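Local structure of threonine synthase (Brucella melitensis bv. 1, 4F4F) at residues E83-F88 with M121-R126; G111-F116 with G150-E155; A139-A144 with S222-I227; Q178-T183 with C439-R444; L387-S392 with A413-A418. The protein probably catalyses the pyridoxal-phosphate-dependent conversion of O-phospho-L-homoserine and water to L-threonine and phosphate, the last step of threonine biosynthesis. All coordinates share one frame; numbering follows the deposited sequence.

Contact 1: residues E83-F88 with M121-R126; sequences EAYGTF and MQLLAR
Segment 83-88, at the C-terminal part of helix 74-86, lies against helix 117-134, and the backbones come closest at A84 and Q122, whose CA atoms are 5.0 Å apart. So near an approach suits alanine: the methyl of A84 rests on the carbonyl of Q122, with CB 3.7 Å from Q122 O, and no longer side chain holds the helices apart. R126 runs back along its own helix, extended from CG to NE, and lays one face of its guanidinium over the backbone of E83 and A84. R126 NH1 is gripped twice within its own helix, by Q122 O and, at 2.8 Å, by Q122 OE1, both acceptors lying in the guanidinium plane, which fixes the rotation of the group. The Q122 chain, bent at chi2 (-67°), brings OE1 round to that nitrogen, while its NE2 bonds to E155 O. T87 meets Q122 tip to tip, CG2 being 3.6 Å from Q122 OE1; T87 OG1 donates to A84 O at 2.7 Å. Y85 crosses L123 obliquely, OH 3.7 Å from L123 CB, and hydrogen-bonds to V119 O. No hydrogen bond joins the two segments. This is close helix-helix packing through a small residue, and it fastens the N-terminal region of threonine synthase to the pyridoxal-phosphate-dependent enzyme fold.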
# COMPACT_ATOMS: atom_id res chain seq x y z
N GLU A 83 13.80 -13.48 1.93
CA GLU A 83 14.04 -13.12 0.51
C GLU A 83 13.34 -11.80 0.14
O GLU A 83 13.94 -10.96 -0.52
CB GLU A 83 13.63 -14.27 -0.42
CG GLU A 83 14.59 -15.45 -0.24
CD GLU A 83 14.28 -16.67 -1.10
OE1 GLU A 83 13.20 -16.69 -1.74
OE2 GLU A 83 15.13 -17.61 -1.08
N ALA A 84 12.11 -11.62 0.59
CA ALA A 84 11.39 -10.39 0.37
C ALA A 84 12.18 -9.15 0.83
O ALA A 84 12.34 -8.17 0.07
CB ALA A 84 10.01 -10.42 1.07
N TYR A 85 12.69 -9.19 2.04
CA TYR A 85 13.34 -8.00 2.61
C TYR A 85 14.83 -7.91 2.28
O TYR A 85 15.46 -6.86 2.44
CB TYR A 85 12.93 -7.84 4.09
CG TYR A 85 11.42 -7.66 4.09
CD1 TYR A 85 10.84 -6.55 3.44
CD2 TYR A 85 10.58 -8.62 4.63
CE1 TYR A 85 9.48 -6.42 3.34
CE2 TYR A 85 9.20 -8.48 4.55
CZ TYR A 85 8.66 -7.38 3.92
OH TYR A 85 7.29 -7.27 3.81
N GLY A 86 15.39 -8.99 1.78
CA GLY A 86 16.72 -8.98 1.17
C GLY A 86 16.75 -8.10 -0.08
O GLY A 86 17.82 -7.66 -0.49
N THR A 87 15.59 -7.80 -0.67
CA THR A 87 15.52 -6.85 -1.78
C THR A 87 15.61 -5.39 -1.38
O THR A 87 15.66 -4.51 -2.23
CB THR A 87 14.23 -7.00 -2.63
OG1 THR A 87 13.10 -6.51 -1.93
CG2 THR A 87 13.99 -8.46 -3.11
N PHE A 88 15.60 -5.12 -0.08
CA PHE A 88 15.68 -3.75 0.42
C PHE A 88 17.15 -3.45 0.72
O PHE A 88 17.81 -4.18 1.46
CB PHE A 88 14.83 -3.63 1.70
CG PHE A 88 13.39 -3.36 1.44
CD1 PHE A 88 12.61 -4.28 0.78
CD2 PHE A 88 12.82 -2.15 1.84
CE1 PHE A 88 11.28 -4.00 0.48
CE2 PHE A 88 11.50 -1.88 1.57
CZ PHE A 88 10.74 -2.81 0.90
N MET A 121 4.35 -5.66 -1.46
CA MET A 121 4.39 -6.41 -2.72
C MET A 121 5.42 -7.53 -2.72
O MET A 121 5.17 -8.63 -3.22
CB MET A 121 4.69 -5.52 -3.92
CG MET A 121 3.54 -4.67 -4.26
SD MET A 121 2.34 -5.52 -5.28
CE MET A 121 1.80 -3.91 -5.88
N GLN A 122 6.59 -7.25 -2.18
CA GLN A 122 7.70 -8.19 -2.28
C GLN A 122 7.36 -9.47 -1.50
O GLN A 122 7.73 -10.57 -1.90
CB GLN A 122 9.00 -7.54 -1.78
CG GLN A 122 9.61 -6.53 -2.73
CD GLN A 122 10.13 -7.16 -4.01
OE1 GLN A 122 10.55 -8.33 -4.02
NE2 GLN A 122 10.06 -6.40 -5.11
N LEU A 123 6.61 -9.34 -0.42
CA LEU A 123 6.19 -10.53 0.34
C LEU A 123 4.95 -11.16 -0.27
O LEU A 123 4.88 -12.40 -0.41
CB LEU A 123 5.97 -10.16 1.82
CG LEU A 123 5.59 -11.32 2.76
CD1 LEU A 123 6.62 -12.43 2.67
CD2 LEU A 123 5.37 -10.84 4.21
N LEU A 124 3.96 -10.33 -0.61
CA LEU A 124 2.72 -10.80 -1.28
C LEU A 124 3.04 -11.68 -2.48
O LEU A 124 2.44 -12.74 -2.65
CB LEU A 124 1.85 -9.61 -1.76
CG LEU A 124 0.63 -9.97 -2.63
CD1 LEU A 124 -0.25 -10.92 -1.80
CD2 LEU A 124 -0.21 -8.78 -3.05
N ALA A 125 3.95 -11.25 -3.34
CA ALA A 125 4.23 -12.03 -4.57
C ALA A 125 4.81 -13.43 -4.21
O ALA A 125 4.44 -14.43 -4.85
CB ALA A 125 5.12 -11.27 -5.54
N ARG A 126 5.62 -13.49 -3.15
CA ARG A 126 6.21 -14.75 -2.69
C ARG A 126 5.21 -15.64 -1.96
O ARG A 126 5.21 -16.85 -2.15
CB ARG A 126 7.47 -14.50 -1.84
CG ARG A 126 8.60 -13.91 -2.65
CD ARG A 126 9.84 -13.50 -1.87
NE ARG A 126 10.97 -13.17 -2.75
CZ ARG A 126 11.14 -11.98 -3.33
NH1 ARG A 126 10.25 -10.99 -3.16
NH2 ARG A 126 12.18 -11.76 -4.10

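Contact 2: residues G111-F116 with G150-E155. With PLP (pyridoxal-5'-phosphate), chain C.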
# COMPACT_ATOMS: atom_id res chain seq x y z
N GLY A 111 13.47 -0.09 -0.85
CA GLY A 111 13.20 -1.27 -1.65
C GLY A 111 13.38 -1.01 -3.14
O GLY A 111 13.73 0.11 -3.53
N PRO A 112 13.10 -2.03 -3.97
CA PRO A 112 13.47 -2.04 -5.39
C PRO A 112 12.89 -0.94 -6.23
O PRO A 112 13.47 -0.66 -7.27
CB PRO A 112 12.93 -3.40 -5.88
CG PRO A 112 12.88 -4.22 -4.67
CD PRO A 112 12.52 -3.31 -3.56
N THR A 113 11.78 -0.31 -5.81
CA THR A 113 11.22 0.80 -6.60
C THR A 113 11.15 2.11 -5.84
O THR A 113 10.42 3.03 -6.24
CB THR A 113 9.82 0.48 -7.23
OG1 THR A 113 8.80 0.40 -6.22
CG2 THR A 113 9.87 -0.78 -8.08
N LEU A 114 11.90 2.20 -4.74
CA LEU A 114 12.02 3.43 -3.96
C LEU A 114 10.68 3.94 -3.45
O LEU A 114 10.47 5.14 -3.33
CB LEU A 114 12.70 4.52 -4.81
CG LEU A 114 13.99 4.09 -5.53
CD1 LEU A 114 14.60 5.30 -6.25
CD2 LEU A 114 14.97 3.46 -4.57
N ALA A 115 9.77 3.03 -3.15
CA ALA A 115 8.45 3.42 -2.67
C ALA A 115 7.79 2.34 -1.80
O ALA A 115 8.08 1.16 -1.90
CB ALA A 115 7.54 3.78 -3.83
N PHE A 116 6.90 2.81 -0.94
CA PHE A 116 6.45 2.00 0.19
C PHE A 116 5.65 0.76 -0.24
O PHE A 116 5.61 -0.22 0.52
CB PHE A 116 5.67 2.88 1.17
CG PHE A 116 4.21 2.84 0.94
CD1 PHE A 116 3.66 3.58 -0.05
CD2 PHE A 116 3.42 2.00 1.69
CE1 PHE A 116 2.32 3.51 -0.29
CE2 PHE A 116 2.05 1.94 1.44
CZ PHE A 116 1.52 2.69 0.46
N GLY A 150 2.70 -0.12 -11.03
CA GLY A 150 3.15 -1.14 -11.99
C GLY A 150 4.59 -1.55 -11.76
O GLY A 150 4.92 -2.73 -11.82
N GLY A 151 5.44 -0.57 -11.48
CA GLY A 151 6.81 -0.84 -11.14
C GLY A 151 6.98 -1.74 -9.91
O GLY A 151 7.71 -2.76 -9.95
N ALA A 152 6.30 -1.36 -8.85
CA ALA A 152 6.32 -2.13 -7.62
C ALA A 152 5.84 -3.53 -7.86
O ALA A 152 6.42 -4.47 -7.38
CB ALA A 152 5.46 -1.45 -6.56
N ALA A 153 4.79 -3.67 -8.65
CA ALA A 153 4.22 -5.00 -8.94
C ALA A 153 5.19 -5.85 -9.77
O ALA A 153 5.41 -7.04 -9.46
CB ALA A 153 2.86 -4.88 -9.68
N ILE A 154 5.76 -5.26 -10.81
CA ILE A 154 6.68 -5.97 -11.69
C ILE A 154 7.97 -6.39 -11.00
O ILE A 154 8.48 -7.51 -11.21
CB ILE A 154 6.96 -5.11 -12.92
CG1 ILE A 154 5.84 -5.33 -13.94
CG2 ILE A 154 8.33 -5.43 -13.54
CD1 ILE A 154 5.84 -4.28 -15.04
N GLU A 155 8.49 -5.53 -10.12
CA GLU A 155 9.66 -5.91 -9.33
C GLU A 155 9.40 -6.99 -8.28
O GLU A 155 10.34 -7.67 -7.86
CB GLU A 155 10.32 -4.69 -8.68
CG GLU A 155 11.24 -3.94 -9.63
CD GLU A 155 12.49 -4.75 -10.02
OE1 GLU A 155 13.11 -5.41 -9.17
OE2 GLU A 155 12.85 -4.71 -11.18
N1 PLP C . 2.44 7.76 -0.74
C2 PLP C . 3.00 7.08 -1.81
C2A PLP C . 4.37 7.40 -2.38
C3 PLP C . 2.25 5.97 -2.45
O3 PLP C . 2.81 5.29 -3.51
C4 PLP C . 0.88 5.66 -1.88
C4A PLP C . 0.02 4.56 -2.42
C5 PLP C . 0.38 6.44 -0.72
C6 PLP C . 1.22 7.45 -0.21
C5A PLP C . -0.99 6.08 -0.12
O4P PLP C . -1.07 4.72 0.48
P PLP C . -2.43 3.97 1.00
O1P PLP C . -3.12 4.96 1.92
O2P PLP C . -3.20 3.69 -0.28
O3P PLP C . -2.03 2.69 1.70
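Van der Waals contact carries this meeting of a type I beta turn, G111 to L114, with helix 148-157; no hydrogen bond crosses between them. T113 is the principal side chain. T113 CG2, anti to the carbonyl carbon, meets the backbone of G151, 3.5 Å from G151 O, and also touches E155 CG, so one methyl spans a full helical turn. The small methyl of A152 lets the turn come close, the CA atoms of T113 and A152 being 5.8 Å apart. P112, whose ring suits the second position of such a turn, presents CB to E155. CB and CG of E155 lie against P112 and T113, and the bend at chi2 (-67°) turns the carboxylate so that OE1 comes beside P112 CB, at 3.9 Å.

The polar bonds here are made inside the turn or with residues beyond the pair. L114 N donates to G111 O at 3.0 Å and closes the turn. The T113 hydroxyl sits in the crowded position between backbone N and carbonyl carbon (chi1 70°), passes beside A152, and bonds to D118 OD1.

Contact with the cofactor falls to F116, which turns a ring edge to the pyridine: CE1 is only 3.0 Å from PLP C4, a very tight approach, and CZ is 3.3 Å from PLP O4P.

In the chain the turn follows strand 103-107 and precedes helix 117-134, which begins with K117, the predicted cofactor lysine. A152 touches K117 and D118 of that helix, Q181 of helix 176-183 packs on T113, and helix 148-157 rests on strand 163-170 through A153 and I154.

Contact 3: residues A139-A144 with S222-I227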
# COMPACT_ATOMS: atom_id res chain seq x y z
N ALA A 139 -1.10 -18.41 -11.94
CA ALA A 139 -1.96 -17.22 -12.09
C ALA A 139 -1.40 -16.27 -13.14
O ALA A 139 -0.19 -16.20 -13.34
CB ALA A 139 -2.13 -16.49 -10.76
N THR A 140 -2.30 -15.50 -13.75
CA THR A 140 -1.94 -14.44 -14.68
C THR A 140 -2.34 -13.14 -13.96
O THR A 140 -3.52 -12.86 -13.76
CB THR A 140 -2.71 -14.61 -16.01
OG1 THR A 140 -2.40 -15.89 -16.59
CG2 THR A 140 -2.35 -13.49 -16.99
N ILE A 141 -1.33 -12.40 -13.50
CA ILE A 141 -1.55 -11.11 -12.79
C ILE A 141 -1.75 -10.02 -13.82
O ILE A 141 -0.93 -9.87 -14.73
CB ILE A 141 -0.36 -10.72 -11.90
CG1 ILE A 141 0.05 -11.91 -10.97
CG2 ILE A 141 -0.68 -9.43 -11.11
CD1 ILE A 141 -0.94 -12.24 -9.89
N VAL A 142 -2.84 -9.27 -13.71
CA VAL A 142 -3.11 -8.22 -14.69
C VAL A 142 -3.46 -6.92 -13.96
O VAL A 142 -4.25 -6.94 -13.03
CB VAL A 142 -4.23 -8.64 -15.69
CG1 VAL A 142 -4.43 -7.55 -16.73
CG2 VAL A 142 -3.86 -9.94 -16.43
N GLY A 143 -2.82 -5.81 -14.32
CA GLY A 143 -3.18 -4.51 -13.78
C GLY A 143 -2.88 -3.35 -14.69
O GLY A 143 -2.20 -3.51 -15.71
N ALA A 144 -3.43 -2.19 -14.34
CA ALA A 144 -3.20 -0.95 -15.06
C ALA A 144 -2.53 0.02 -14.11
O ALA A 144 -2.78 -0.03 -12.90
CB ALA A 144 -4.52 -0.37 -15.55
N SER A 222 -5.69 -12.77 -12.04
CA SER A 222 -5.70 -12.18 -10.70
C SER A 222 -5.21 -10.72 -10.77
O SER A 222 -4.40 -10.37 -11.65
CB SER A 222 -4.83 -12.99 -9.76
OG SER A 222 -5.01 -12.59 -8.42
N GLY A 223 -5.74 -9.87 -9.89
CA GLY A 223 -5.59 -8.43 -10.00
C GLY A 223 -4.45 -7.84 -9.18
O GLY A 223 -3.84 -8.50 -8.36
N VAL A 224 -4.15 -6.57 -9.46
CA VAL A 224 -3.17 -5.82 -8.71
C VAL A 224 -3.98 -4.77 -8.04
O VAL A 224 -4.46 -3.84 -8.69
CB VAL A 224 -2.14 -5.13 -9.63
CG1 VAL A 224 -1.22 -4.22 -8.83
CG2 VAL A 224 -1.32 -6.18 -10.37
N ASN A 225 -4.23 -4.92 -6.75
CA ASN A 225 -4.85 -3.81 -6.09
C ASN A 225 -4.81 -3.76 -4.62
O ASN A 225 -4.57 -4.75 -3.90
CB ASN A 225 -6.28 -3.67 -6.55
CG ASN A 225 -7.05 -4.91 -6.35
OD1 ASN A 225 -7.01 -5.48 -5.25
ND2 ASN A 225 -7.75 -5.36 -7.39
N SER A 226 -5.19 -2.57 -4.22
CA SER A 226 -4.93 -2.04 -2.96
C SER A 226 -5.76 -2.74 -1.90
O SER A 226 -5.46 -2.60 -0.73
CB SER A 226 -5.20 -0.51 -3.01
OG SER A 226 -6.51 -0.25 -3.53
N ILE A 227 -6.78 -3.51 -2.31
CA ILE A 227 -7.74 -4.10 -1.34
C ILE A 227 -7.52 -5.57 -0.91
O ILE A 227 -8.22 -6.05 -0.01
CB ILE A 227 -9.22 -3.88 -1.78
CG1 ILE A 227 -9.60 -4.58 -3.10
CG2 ILE A 227 -9.54 -2.38 -1.86
CD1 ILE A 227 -9.75 -6.08 -3.00
O HOH W 1 -5.80 -5.40 -11.53
O HOH W 2 -3.51 -1.50 -9.83
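Strand 139-144 and the end of strand 221-223 run parallel, their touching parts 30° apart in direction, with I141 paired to S222 at a CA-CA distance of 4.8 Å. They belong to the five-stranded parallel sheet of the pyridoxal-phosphate-dependent enzyme fold, with 221-223 as an outermost strand. As in a regular parallel ladder, S222 bonds to the residues flanking I141: its N donates to T140 O at 2.8 Å, from 30° above the carbonyl plane, and its O accepts from V142 N nearly along the C=O axis. The same oxygen also receives a CA-H contact from I141.

At V224 no direct bond is made; a water accepts from V224 N and donates to V142 O at 2.7 Å. On the face that carries I141 and S222, the two branches of I141 meet different residues: CD1 reaches S222 CB, 4.0 Å away, while CG2, anti to the backbone N (CG1 at chi1 -50°), is directed at V224. The absence of a side chain at G143 leaves room for V224 CB beside it. I141 and V224 cross at about a right angle, and their CG2 methyls meet at 3.4 Å, tighter than usual van der Waals contact.

Contact 4: residues Q178-T183 with C439-R444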
# COMPACT_ATOMS: atom_id res chain seq x y z
N GLN A 178 9.73 5.99 -13.80
CA GLN A 178 8.66 5.02 -13.59
C GLN A 178 8.57 4.03 -14.75
O GLN A 178 8.45 2.82 -14.52
CB GLN A 178 7.31 5.73 -13.36
CG GLN A 178 7.13 6.26 -11.94
CD GLN A 178 7.88 7.55 -11.66
OE1 GLN A 178 8.62 8.05 -12.52
NE2 GLN A 178 7.71 8.10 -10.45
N GLN A 179 8.65 4.51 -15.99
CA GLN A 179 8.56 3.60 -17.12
C GLN A 179 9.72 2.58 -17.16
O GLN A 179 9.52 1.37 -17.42
CB GLN A 179 8.45 4.33 -18.47
CG GLN A 179 8.18 3.37 -19.62
CD GLN A 179 7.98 4.07 -20.95
OE1 GLN A 179 6.91 4.59 -21.22
NE2 GLN A 179 9.01 4.07 -21.78
N ARG A 180 10.93 3.07 -16.91
CA ARG A 180 12.10 2.21 -16.94
C ARG A 180 12.01 1.11 -15.89
O ARG A 180 12.40 -0.01 -16.16
CB ARG A 180 13.36 3.02 -16.76
CG ARG A 180 13.64 3.91 -17.96
CD ARG A 180 15.07 4.41 -17.96
NE ARG A 180 15.82 3.85 -19.09
CZ ARG A 180 15.84 4.38 -20.32
NH1 ARG A 180 16.54 3.78 -21.28
NH2 ARG A 180 15.16 5.49 -20.61
N GLN A 181 11.46 1.41 -14.72
CA GLN A 181 11.29 0.38 -13.70
C GLN A 181 10.31 -0.72 -14.13
O GLN A 181 10.44 -1.87 -13.71
CB GLN A 181 10.90 1.00 -12.34
CG GLN A 181 12.07 1.80 -11.76
CD GLN A 181 12.22 1.74 -10.25
OE1 GLN A 181 11.52 2.47 -9.53
NE2 GLN A 181 13.20 0.93 -9.76
N MET A 182 9.33 -0.38 -14.96
CA MET A 182 8.43 -1.41 -15.45
C MET A 182 9.03 -2.23 -16.58
O MET A 182 8.73 -3.44 -16.72
CB MET A 182 7.11 -0.78 -15.94
CG MET A 182 6.24 -0.27 -14.82
SD MET A 182 4.60 0.08 -15.49
CE MET A 182 4.93 1.70 -16.18
N THR A 183 9.86 -1.60 -17.40
CA THR A 183 10.20 -2.17 -18.70
C THR A 183 11.62 -2.70 -18.80
O THR A 183 11.96 -3.31 -19.79
CB THR A 183 10.00 -1.12 -19.80
OG1 THR A 183 11.02 -0.11 -19.68
CG2 THR A 183 8.58 -0.51 -19.71
N CYS A 439 21.95 3.97 -10.03
CA CYS A 439 22.46 5.12 -10.75
C CYS A 439 22.52 4.87 -12.26
O CYS A 439 22.65 5.81 -13.02
CB CYS A 439 23.83 5.51 -10.22
SG CYS A 439 25.16 4.42 -10.79
N ASP A 440 22.42 3.61 -12.68
CA ASP A 440 22.46 3.25 -14.11
C ASP A 440 21.07 3.12 -14.76
O ASP A 440 20.96 2.80 -15.95
CB ASP A 440 23.23 1.92 -14.29
CG ASP A 440 22.44 0.72 -13.80
OD1 ASP A 440 22.02 0.73 -12.62
OD2 ASP A 440 22.21 -0.22 -14.58
N LEU A 441 20.02 3.37 -13.99
CA LEU A 441 18.65 3.07 -14.41
C LEU A 441 18.30 3.61 -15.79
O LEU A 441 17.67 2.92 -16.59
CB LEU A 441 17.65 3.65 -13.42
CG LEU A 441 16.15 3.54 -13.72
CD1 LEU A 441 15.67 2.10 -13.88
CD2 LEU A 441 15.41 4.24 -12.60
N MET A 442 18.71 4.84 -16.05
CA MET A 442 18.37 5.51 -17.29
C MET A 442 19.13 4.95 -18.51
O MET A 442 18.90 5.41 -19.63
CB MET A 442 18.58 7.03 -17.15
CG MET A 442 17.79 7.68 -16.01
SD MET A 442 16.04 7.21 -15.88
CE MET A 442 15.42 7.85 -17.45
N GLN A 443 20.02 3.98 -18.30
CA GLN A 443 20.76 3.32 -19.40
C GLN A 443 20.30 1.89 -19.64
O GLN A 443 20.77 1.24 -20.57
CB GLN A 443 22.27 3.29 -19.13
CG GLN A 443 22.99 4.57 -19.48
CD GLN A 443 22.73 5.66 -18.47
OE1 GLN A 443 23.12 5.55 -17.30
NE2 GLN A 443 22.08 6.74 -18.92
N ARG A 444 19.40 1.39 -18.81
CA ARG A 444 18.94 0.01 -18.94
C ARG A 444 18.03 -0.08 -20.19
O ARG A 444 17.34 0.90 -20.52
CB ARG A 444 18.21 -0.40 -17.67
CG ARG A 444 19.04 -0.18 -16.41
CD ARG A 444 18.36 -0.67 -15.13
NE ARG A 444 19.26 -0.55 -13.98
CZ ARG A 444 18.98 -0.92 -12.73
NH1 ARG A 444 17.82 -1.42 -12.43
NH2 ARG A 444 19.88 -0.77 -11.76
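R180 and M442 cross at about a right angle, the thioether lying across the middle of the arginine chain. M442 starts out pointing from the helix but is bent at chi2 and chi3 (-46° and -63°), so that its tip returns and CE meets R180 CD at 3.5 Å; methionine, flexible and apolar, suits this crossing over the CD of the arginine stem. Nearer the backbone, L441 CD1 lies 3.8 Å from R180 CB. It also crosses the Q181 chain squarely, while Q181 sends its NE2 away to P112 O.

The tip of R180 lies among backbone carbonyls. A bend at chi3 (114°) turns the guanidinium so that M442 O sits 3.2 Å above the plane, over its centre, an approach to the face that makes no hydrogen bond. The bond is at the edge: R180 NH1 donates to R444 O at 3.1 Å, nearly along the C=O axis. NH2 has its own partner in a salt bridge with E446, so the cation is held from two directions, and carbonyl dipoles and a carboxylate would be expected to stabilise its charge.

R444 in turn grips D440 side-on, NE and NH2 each taking one carboxylate oxygen, with NH2 2.8 Å from D440 OD1; this links the residues flanking the 3-10 segment 441-443. An arginine on helix 176-183 thus binds the carbonyl-rich end of a 3-10 turn, joining the C-terminal region to the pyridoxal-phosphate-dependent enzyme fold.

Contact 5: residues L387-S392 with A413-A418. With PLP (pyridoxal-5'-phosphate), chain C.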
# COMPACT_ATOMS: atom_id res chain seq x y z
N LEU A 387 16.01 15.79 2.66
CA LEU A 387 15.23 16.02 1.47
C LEU A 387 14.01 15.07 1.43
O LEU A 387 14.18 13.86 1.36
CB LEU A 387 16.09 15.77 0.24
CG LEU A 387 15.41 16.15 -1.08
CD1 LEU A 387 15.09 17.65 -1.16
CD2 LEU A 387 16.33 15.70 -2.21
N LEU A 388 12.81 15.64 1.44
CA LEU A 388 11.55 14.90 1.32
C LEU A 388 10.97 14.94 -0.10
O LEU A 388 11.02 15.96 -0.80
CB LEU A 388 10.49 15.50 2.25
CG LEU A 388 10.73 15.42 3.76
CD1 LEU A 388 10.22 16.66 4.48
CD2 LEU A 388 10.13 14.12 4.32
N ASP A 389 10.34 13.83 -0.48
CA ASP A 389 9.45 13.81 -1.62
C ASP A 389 8.12 14.51 -1.18
O ASP A 389 7.89 14.77 0.02
CB ASP A 389 9.23 12.37 -2.14
CG ASP A 389 7.85 11.83 -1.84
OD1 ASP A 389 7.03 11.77 -2.77
OD2 ASP A 389 7.58 11.49 -0.67
N PRO A 390 7.23 14.79 -2.13
CA PRO A 390 5.99 15.51 -1.78
C PRO A 390 5.00 14.73 -0.90
O PRO A 390 4.45 15.29 0.03
CB PRO A 390 5.36 15.85 -3.13
CG PRO A 390 6.16 15.15 -4.17
CD PRO A 390 7.45 14.72 -3.59
N HIS A 391 4.81 13.44 -1.17
CA HIS A 391 3.92 12.63 -0.35
C HIS A 391 4.41 12.64 1.10
O HIS A 391 3.64 12.86 2.05
CB HIS A 391 3.83 11.18 -0.86
CG HIS A 391 3.47 11.04 -2.32
ND1 HIS A 391 4.37 11.16 -3.32
CD2 HIS A 391 2.25 10.74 -2.92
CE1 HIS A 391 3.76 10.94 -4.49
NE2 HIS A 391 2.46 10.70 -4.25
N SER A 392 5.70 12.41 1.29
CA SER A 392 6.29 12.38 2.62
C SER A 392 6.25 13.73 3.31
O SER A 392 6.00 13.82 4.51
CB SER A 392 7.73 11.90 2.54
OG SER A 392 7.82 10.66 1.84
N ALA A 413 7.65 8.13 5.47
CA ALA A 413 8.14 8.61 4.19
C ALA A 413 7.92 7.52 3.13
O ALA A 413 8.60 6.52 3.09
CB ALA A 413 9.61 9.04 4.29
N THR A 414 6.96 7.76 2.24
CA THR A 414 6.42 6.73 1.38
C THR A 414 7.09 6.63 0.01
O THR A 414 6.81 5.70 -0.71
CB THR A 414 4.90 6.94 1.19
OG1 THR A 414 4.66 8.29 0.79
CG2 THR A 414 4.13 6.73 2.52
N ALA A 415 7.94 7.58 -0.35
CA ALA A 415 8.72 7.52 -1.61
C ALA A 415 9.99 8.29 -1.47
O ALA A 415 10.04 9.26 -0.72
CB ALA A 415 7.94 8.09 -2.78
N HIS A 416 11.00 7.89 -2.25
CA HIS A 416 12.27 8.59 -2.33
C HIS A 416 12.05 9.85 -3.12
O HIS A 416 11.30 9.82 -4.10
CB HIS A 416 13.28 7.69 -3.04
CG HIS A 416 14.71 8.17 -2.99
ND1 HIS A 416 15.20 9.12 -3.81
CD2 HIS A 416 15.79 7.73 -2.21
CE1 HIS A 416 16.51 9.31 -3.54
NE2 HIS A 416 16.87 8.46 -2.56
N PRO A 417 12.71 10.97 -2.73
CA PRO A 417 12.57 12.18 -3.55
C PRO A 417 12.87 12.03 -5.05
O PRO A 417 12.25 12.73 -5.85
CB PRO A 417 13.54 13.19 -2.90
CG PRO A 417 14.31 12.45 -1.87
CD PRO A 417 13.55 11.20 -1.53
N ALA A 418 13.75 11.12 -5.44
CA ALA A 418 14.05 10.92 -6.85
C ALA A 418 12.90 10.34 -7.67
O ALA A 418 12.98 10.35 -8.89
CB ALA A 418 15.31 10.08 -7.05
N1 PLP C . 2.44 7.76 -0.74
C2 PLP C . 3.00 7.08 -1.81
C2A PLP C . 4.37 7.40 -2.38
C3 PLP C . 2.25 5.97 -2.45
O3 PLP C . 2.81 5.29 -3.51
C4 PLP C . 0.88 5.66 -1.88
C4A PLP C . 0.02 4.56 -2.42
C5 PLP C . 0.38 6.44 -0.72
C6 PLP C . 1.22 7.45 -0.21
C5A PLP C . -0.99 6.08 -0.12
O4P PLP C . -1.07 4.72 0.48
P PLP C . -2.43 3.97 1.00
O1P PLP C . -3.12 4.96 1.92
O2P PLP C . -3.20 3.69 -0.28
O3P PLP C . -2.03 2.69 1.70
O HOH W 3 10.85 11.32 1.03
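D389, at the N-cap of helix 390-402, can be followed from backbone to tip. D389 CB lies against the opposite loop, 3.6 Å from P417 CA, and CG sits beside O and CB of A415. D389 OD1, which also lies near the A415 methyl, uses its syn lone pair to take H391 ND1 at 2.8 Å, the bond almost straight and exactly in the imidazole plane; it also accepts weakly from H391 N. D389 OD2 accepts from S392 N and, at 2.7 Å, from S392 OG. One carboxylate thus caps the helix and fixes the rotation of two side chains, for which an aspartate of just this reach is apt, and the nearby helix start probably favours its anionic form. A water bridges D389 N and A415 O.

H391, so positioned, turns one face of its ring to the cofactor: PLP C2A stands 3.7 Å above it, toward the rim. Its NE2 accepts from S312 N, consistent with ND1 carrying the proton. T414 donates through OG1 to PLP N1 at 2.7 Å, and a neutral hydroxyl there would not be expected to favour a protonated pyridine nitrogen. The methyl of A415 touches PLP C2A, 3.7 Å away. S392 OG receives a weak bond from T414 N, while A415 N is buried without a partner. Farther out L387 CD2 packs on P417 CB at 3.8 Å.

The loop 413-418 leaves strand 409-413 and leads to helix 421-428, whose V424 and C428 touch L387, and L388 touches V380 of helix 370-384.

Contacts 2 and 5 share the cofactor: their loops are joined by F116 N to T414 O at 2.9 Å and L114 O to H416 N at 3.0 Å, bringing F116, T414 and H391 round PLP. Contact 2 is also tied to contact 1, through Q122 NE2 and E155 O (3.0 Å), and to contact 4, through Q181 NE2 and P112 O (3.0 Å). In contact 3, V224 CG1 is 4.2 Å from M121 CE and 4.2 Å from A153 CB, so contact 2 touches all four others. Contacts 3 and 5 lie on opposite sides of the chain's centre, their own centres about 25 Å apart. F88 of contact 1 and Q181 of contact 4 have side chains about 12 and 11 Å from PLP.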